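Local coordinates for protein GH127 beta-L-arabinofuranoside (Geobacillus stearothermophilus, PDB 4QK0) that probably hydrolyses beta-L-arabinofuranosidic linkages, releasing L-arabinose, as a glycoside hydrolase of family GH127, at residues His265-Leu270 and Ser337-Phe342; Lys378-Asn383 and Ala632-Gly637. All coordinates share one frame; numbering follows the deposited sequence.

Contact 1. Residues His265-Leu270 and Ser337-Phe342; sequences HAVRAL and SIALVF
Leu-270 and Ala-339 meet where the helix segments 266-270 and 337-342 run side by side in the same direction, their axes 8.8 Å apart at closest approach and only 8° from parallel. The CA atoms of Leu-270 and Ala-339 lie 5.8 Å apart. The small side chain of Ala-339 is consistent with so close an approach. Its methyl points at the other helix, and its CB rests 3.7 Å from CB of Leu-270.

Leu-270 reaches farther. Chi1 turns CG away from the carbonyl carbon, and an extended chi2 (176°) then carries CD1 across to the other helix. Leu-270 CD1 touches Leu-340 N at 3.7 Å and lies 4.0 Å from Leu-340 CB. Val-267, one turn before Leu-270, adds a looser touch with its CG1 branch, 4.5 Å from Ala-339 CB. The contact between the segments is apolar and buried.

Both helices belong to the GH127 catalytic domain, whose clan is the six-hairpin glycosidases, built on an (alpha/alpha)6 barrel. Running the same way, with helix 286-302 between them in sequence, they are probably consecutive helices of one layer of such a barrel.

The start of the first helix is capped by His-265. Its ND1 accepts a weak but nearly straight bond from Arg-268 N (3.3 Å, 174°), which enters at the ring edge, in plane. The Arg-268 side chain folds back, placing NH1 over the centre of one imidazole face. Outside the segments, Glu-317 binds His-265 NE2, and Gly-190 O takes the NE proton of Arg-268. Farther along, Leu-270 also packs on Trp-343.

Contact 2. Residues Lys378-Asn383 and Ala632-Gly637; sequences KFFYVN and AWCNRG
Phe-380 and Trp-633 form the tight part of this contact between two loops. The outer end of the phenyl ring meets the six-membered part of the indole. Phe-380 CE2 lies 3.4 Å from Trp-633 CZ2. The planes are near parallel, at 20°, but the rings are slid apart and barely overlap, with centroids 5.4 Å from each other. With chi1 at -82°, the phenyl group swings to the side of its backbone N and heads for the other loop.

Cys-634 gives a looser sulfur-aromatic contact, SG lying obliquely 4.0 Å from Phe-380 CZ. Its CB sits over one face of the indole, toward the rim. Arg-404 makes a cation-pi contact with Trp-633. A leucine in place of Trp-633 would probably leave Phe-380 without its aromatic neighbour and Arg-404 without its cation-pi partner.

The later part of the 632-637 loop is the more solvent-exposed side. Asn-635 there makes no contact with 378-383. Its ND2 bonds back to Ala-632 O at 3.0 Å, within the same loop, from above the carbonyl plane. Gly-637 is exposed. The whole is an aromatic interdomain contact, joining a catalytic-domain loop to the loop between strands 620-629 and 641-647 of the C-terminal beta domain.

The two contacts come in series along the chain: contact 1 closes before contact 2 opens. Their centres lie 20 Å apart, and their nearest atoms about 6 Å, without touching. The centre of contact 1 lies about 7 Å from the centre of the chain in space, that of contact 2 about 16 Å. Contact 1 is packing between helices 266-283 and 334-350 inside the catalytic domain. The first loop of contact 2 follows helix 354-365 in that domain; the second comes after a long, strand-rich span. Thr-334 OG1, at the start of helix 334-350, bonds Phe-380 O, so the helix that carries 337-342 also touches the 378-383 loop. Contact 2 is one of the places where the C-terminal domain meets the catalytic domain.

Contact 1. Residues His265-Leu270 and Ser337-Phe342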
loop_
_atom_site.group_PDB
_atom_site.type_symbol
_atom_site.label_atom_id
_atom_site.label_comp_id
_atom_site.label_asym_id
_atom_site.label_seq_id
_atom_site.Cartn_x
_atom_site.Cartn_y
_atom_site.Cartn_z
ATOM N N HIS A 265 5.797 -14.033 9.281
ATOM C CA HIS A 265 6.220 -14.507 7.963
ATOM C C HIS A 265 5.466 -15.778 7.605
ATOM O O HIS A 265 5.451 -16.731 8.399
ATOM C CB HIS A 265 7.736 -14.777 8.043
ATOM C CG HIS A 265 8.365 -15.040 6.730
ATOM N ND1 HIS A 265 8.342 -16.279 6.133
ATOM C CD2 HIS A 265 9.025 -14.220 5.876
ATOM C CE1 HIS A 265 8.937 -16.203 4.956
ATOM N NE2 HIS A 265 9.352 -14.962 4.776
ATOM N N ALA A 266 4.877 -15.818 6.407
ATOM C CA ALA A 266 3.951 -16.836 6.066
ATOM C C ALA A 266 4.571 -18.203 5.843
ATOM O O ALA A 266 3.975 -19.184 6.261
ATOM C CB ALA A 266 3.126 -16.465 4.869
ATOM N N VAL A 267 5.727 -18.280 5.173
ATOM C CA VAL A 267 6.353 -19.566 4.938
ATOM C C VAL A 267 6.819 -20.170 6.263
ATOM O O VAL A 267 6.596 -21.350 6.530
ATOM C CB VAL A 267 7.559 -19.466 3.992
ATOM C CG1 VAL A 267 8.077 -20.841 3.682
ATOM C CG2 VAL A 267 7.171 -18.786 2.660
ATOM N N ARG A 268 7.444 -19.362 7.086
ATOM C CA ARG A 268 7.865 -19.762 8.403
ATOM C C ARG A 268 6.673 -20.356 9.167
ATOM O O ARG A 268 6.756 -21.467 9.744
ATOM C CB ARG A 268 8.418 -18.597 9.188
ATOM C CG ARG A 268 9.842 -18.236 8.844
ATOM C CD ARG A 268 10.341 -17.020 9.655
ATOM N NE ARG A 268 11.756 -16.749 9.465
ATOM C CZ ARG A 268 12.289 -16.228 8.362
ATOM N NH1 ARG A 268 11.528 -15.888 7.352
ATOM N NH2 ARG A 268 13.598 -16.101 8.264
ATOM N N ALA A 269 5.548 -19.657 9.148
ATOM C CA ALA A 269 4.393 -20.101 9.898
ATOM C C ALA A 269 3.906 -21.453 9.398
ATOM O O ALA A 269 3.546 -22.324 10.205
ATOM C CB ALA A 269 3.264 -19.073 9.816
ATOM N N LEU A 270 3.779 -21.582 8.088
ATOM C CA LEU A 270 3.165 -22.760 7.552
ATOM C C LEU A 270 4.094 -23.992 7.692
ATOM O O LEU A 270 3.597 -25.080 7.870
ATOM C CB LEU A 270 2.783 -22.555 6.111
ATOM C CG LEU A 270 1.696 -21.502 5.843
ATOM C CD1 LEU A 270 1.520 -21.353 4.367
ATOM C CD2 LEU A 270 0.373 -21.815 6.430
ATOM N N SER A 337 2.453 -20.714 -0.753
ATOM C CA SER A 337 1.376 -21.520 -1.271
ATOM C C SER A 337 1.813 -23.003 -1.374
ATOM O O SER A 337 1.024 -23.902 -1.073
ATOM C CB SER A 337 0.893 -21.001 -2.607
ATOM O OG SER A 337 0.004 -19.928 -2.386
ATOM N N ILE A 338 3.081 -23.233 -1.727
ATOM C CA ILE A 338 3.661 -24.543 -1.677
ATOM C C ILE A 338 3.611 -25.037 -0.243
ATOM O O ILE A 338 3.242 -26.181 0.037
ATOM C CB ILE A 338 5.105 -24.498 -2.189
ATOM C CG1 ILE A 338 5.140 -24.153 -3.678
ATOM C CG2 ILE A 338 5.825 -25.798 -1.902
ATOM C CD1 ILE A 338 6.551 -23.871 -4.177
ATOM N N ALA A 339 4.011 -24.192 0.706
ATOM C CA ALA A 339 4.008 -24.616 2.122
ATOM C C ALA A 339 2.585 -24.954 2.596
ATOM O O ALA A 339 2.388 -25.853 3.410
ATOM C CB ALA A 339 4.570 -23.536 2.997
ATOM N N LEU A 340 1.589 -24.259 2.061
ATOM C CA LEU A 340 0.224 -24.584 2.433
ATOM C C LEU A 340 -0.117 -25.992 1.956
ATOM O O LEU A 340 -0.778 -26.756 2.637
ATOM C CB LEU A 340 -0.721 -23.573 1.870
ATOM C CG LEU A 340 -2.225 -23.724 2.036
ATOM C CD1 LEU A 340 -2.606 -23.825 3.510
ATOM C CD2 LEU A 340 -2.923 -22.544 1.387
ATOM N N VAL A 341 0.336 -26.341 0.776
ATOM C CA VAL A 341 0.095 -27.686 0.290
ATOM C C VAL A 341 0.696 -28.735 1.264
ATOM O O VAL A 341 0.032 -29.724 1.592
ATOM C CB VAL A 341 0.673 -27.888 -1.101
ATOM C CG1 VAL A 341 0.568 -29.366 -1.525
ATOM C CG2 VAL A 341 -0.072 -27.005 -2.107
ATOM N N PHE A 342 1.927 -28.520 1.697
ATOM C CA PHE A 342 2.573 -29.437 2.645
ATOM C C PHE A 342 1.720 -29.557 3.915
ATOM O O PHE A 342 1.541 -30.654 4.438
ATOM C CB PHE A 342 3.978 -29.015 3.067
ATOM C CG PHE A 342 4.978 -28.873 1.941
ATOM C CD1 PHE A 342 4.902 -29.642 0.787
ATOM C CD2 PHE A 342 6.023 -27.965 2.058
ATOM C CE1 PHE A 342 5.852 -29.502 -0.232
ATOM C CE2 PHE A 342 6.994 -27.828 1.038
ATOM C CZ PHE A 342 6.906 -28.610 -0.104
#

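Contact 2. Residues Lys378-Asn383 and Ala632-Gly637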
loop_
_atom_site.group_PDB
_atom_site.type_symbol
_atom_site.label_atom_id
_atom_site.label_comp_id
_atom_site.label_asym_id
_atom_site.label_seq_id
_atom_site.Cartn_x
_atom_site.Cartn_y
_atom_site.Cartn_z
ATOM N N LYS A 378 10.588 -18.741 -16.567
ATOM C CA LYS A 378 10.536 -17.616 -15.675
ATOM C C LYS A 378 9.523 -17.822 -14.536
ATOM O O LYS A 378 8.576 -18.600 -14.666
ATOM C CB LYS A 378 10.215 -16.348 -16.476
ATOM C CG LYS A 378 11.285 -16.111 -17.535
ATOM C CD LYS A 378 11.328 -14.718 -18.117
ATOM C CE LYS A 378 10.331 -14.576 -19.257
ATOM N NZ LYS A 378 10.818 -13.556 -20.226
ATOM N N PHE A 379 9.728 -17.068 -13.454
ATOM C CA PHE A 379 8.995 -17.232 -12.211
ATOM C C PHE A 379 8.546 -15.913 -11.579
ATOM O O PHE A 379 9.142 -14.847 -11.811
ATOM C CB PHE A 379 9.857 -17.975 -11.224
ATOM C CG PHE A 379 10.369 -19.282 -11.740
ATOM C CD1 PHE A 379 11.580 -19.338 -12.492
ATOM C CD2 PHE A 379 9.658 -20.446 -11.566
ATOM C CE1 PHE A 379 12.067 -20.544 -13.004
ATOM C CE2 PHE A 379 10.171 -21.655 -12.058
ATOM C CZ PHE A 379 11.364 -21.702 -12.762
ATOM N N PHE A 380 7.475 -16.018 -10.784
ATOM C CA PHE A 380 7.102 -15.006 -9.823
ATOM C C PHE A 380 7.504 -15.438 -8.412
ATOM O O PHE A 380 7.387 -16.616 -8.029
ATOM C CB PHE A 380 5.582 -14.837 -9.778
ATOM C CG PHE A 380 5.005 -13.974 -10.821
ATOM C CD1 PHE A 380 5.612 -12.820 -11.207
ATOM C CD2 PHE A 380 3.851 -14.343 -11.428
ATOM C CE1 PHE A 380 5.051 -12.052 -12.210
ATOM C CE2 PHE A 380 3.270 -13.576 -12.423
ATOM C CZ PHE A 380 3.873 -12.417 -12.808
ATOM N N TYR A 381 7.959 -14.470 -7.634
ATOM C CA TYR A 381 8.093 -14.616 -6.203
ATOM C C TYR A 381 6.711 -14.288 -5.609
ATOM O O TYR A 381 6.139 -15.080 -4.908
ATOM C CB TYR A 381 9.193 -13.697 -5.746
ATOM C CG TYR A 381 9.857 -14.070 -4.456
ATOM C CD1 TYR A 381 9.322 -13.639 -3.255
ATOM C CD2 TYR A 381 11.040 -14.798 -4.432
ATOM C CE1 TYR A 381 9.909 -13.944 -2.040
ATOM C CE2 TYR A 381 11.652 -15.095 -3.215
ATOM C CZ TYR A 381 11.068 -14.672 -2.013
ATOM O OH TYR A 381 11.598 -14.935 -0.759
ATOM N N VAL A 382 6.131 -13.176 -6.038
ATOM C CA VAL A 382 4.856 -12.636 -5.550
ATOM C C VAL A 382 3.745 -12.901 -6.506
ATOM O O VAL A 382 3.928 -12.750 -7.711
ATOM C CB VAL A 382 5.018 -11.117 -5.413
ATOM C CG1 VAL A 382 3.710 -10.403 -5.338
ATOM C CG2 VAL A 382 5.922 -10.814 -4.233
ATOM N N ASN A 383 2.582 -13.319 -5.996
ATOM C CA ASN A 383 1.469 -13.674 -6.853
ATOM C C ASN A 383 0.251 -12.792 -6.592
ATOM O O ASN A 383 -0.639 -13.140 -5.788
ATOM C CB ASN A 383 1.035 -15.121 -6.682
ATOM C CG ASN A 383 2.119 -16.068 -7.075
ATOM O OD1 ASN A 383 2.980 -16.372 -6.258
ATOM N ND2 ASN A 383 2.164 -16.434 -8.350
ATOM N N ALA A 632 -2.525 -19.333 -15.485
ATOM C CA ALA A 632 -1.986 -19.077 -16.841
ATOM C C ALA A 632 -1.818 -17.617 -17.239
ATOM O O ALA A 632 -1.484 -17.333 -18.390
ATOM C CB ALA A 632 -2.854 -19.750 -17.868
ATOM N N TRP A 633 -2.039 -16.692 -16.316
ATOM C CA TRP A 633 -1.901 -15.271 -16.637
ATOM C C TRP A 633 -0.438 -14.950 -16.871
ATOM O O TRP A 633 0.454 -15.717 -16.491
ATOM C CB TRP A 633 -2.565 -14.389 -15.519
ATOM C CG TRP A 633 -1.654 -13.928 -14.419
ATOM C CD1 TRP A 633 -1.284 -14.619 -13.329
ATOM C CD2 TRP A 633 -1.012 -12.649 -14.327
ATOM N NE1 TRP A 633 -0.401 -13.896 -12.596
ATOM C CE2 TRP A 633 -0.236 -12.664 -13.170
ATOM C CE3 TRP A 633 -0.998 -11.498 -15.154
ATOM C CZ2 TRP A 633 0.536 -11.574 -12.771
ATOM C CZ3 TRP A 633 -0.232 -10.429 -14.776
ATOM C CH2 TRP A 633 0.517 -10.457 -13.575
ATOM N N CYS A 634 -0.199 -13.833 -17.545
ATOM C CA CYS A 634 1.155 -13.304 -17.811
ATOM C C CYS A 634 2.016 -14.249 -18.643
ATOM O O CYS A 634 3.237 -14.244 -18.506
ATOM C CB CYS A 634 1.863 -12.976 -16.526
ATOM S SG CYS A 634 3.111 -11.702 -16.633
ATOM N N ASN A 635 1.386 -15.016 -19.516
ATOM C CA ASN A 635 2.120 -15.747 -20.535
ATOM C C ASN A 635 1.982 -15.118 -21.936
ATOM O O ASN A 635 2.531 -15.622 -22.871
ATOM C CB ASN A 635 1.669 -17.216 -20.596
ATOM C CG ASN A 635 2.192 -17.997 -19.401
ATOM O OD1 ASN A 635 3.297 -18.519 -19.404
ATOM N ND2 ASN A 635 1.399 -18.022 -18.360
ATOM N N ARG A 636 1.267 -14.001 -22.047
ATOM C CA ARG A 636 1.056 -13.334 -23.312
ATOM C C ARG A 636 1.392 -11.860 -23.199
ATOM O O ARG A 636 0.768 -11.028 -23.776
ATOM C CB ARG A 636 -0.373 -13.548 -23.720
ATOM C CG ARG A 636 -0.659 -15.023 -23.985
ATOM C CD ARG A 636 -2.133 -15.315 -24.173
ATOM N NE ARG A 636 -2.936 -14.924 -23.013
ATOM C CZ ARG A 636 -4.230 -14.642 -23.052
ATOM N NH1 ARG A 636 -4.898 -14.661 -24.199
ATOM N NH2 ARG A 636 -4.852 -14.261 -21.962
ATOM N N GLY A 637 2.443 -11.567 -22.468
ATOM C CA GLY A 637 2.976 -10.236 -22.337
ATOM C C GLY A 637 2.420 -9.445 -21.167
ATOM O O GLY A 637 1.386 -9.764 -20.575
#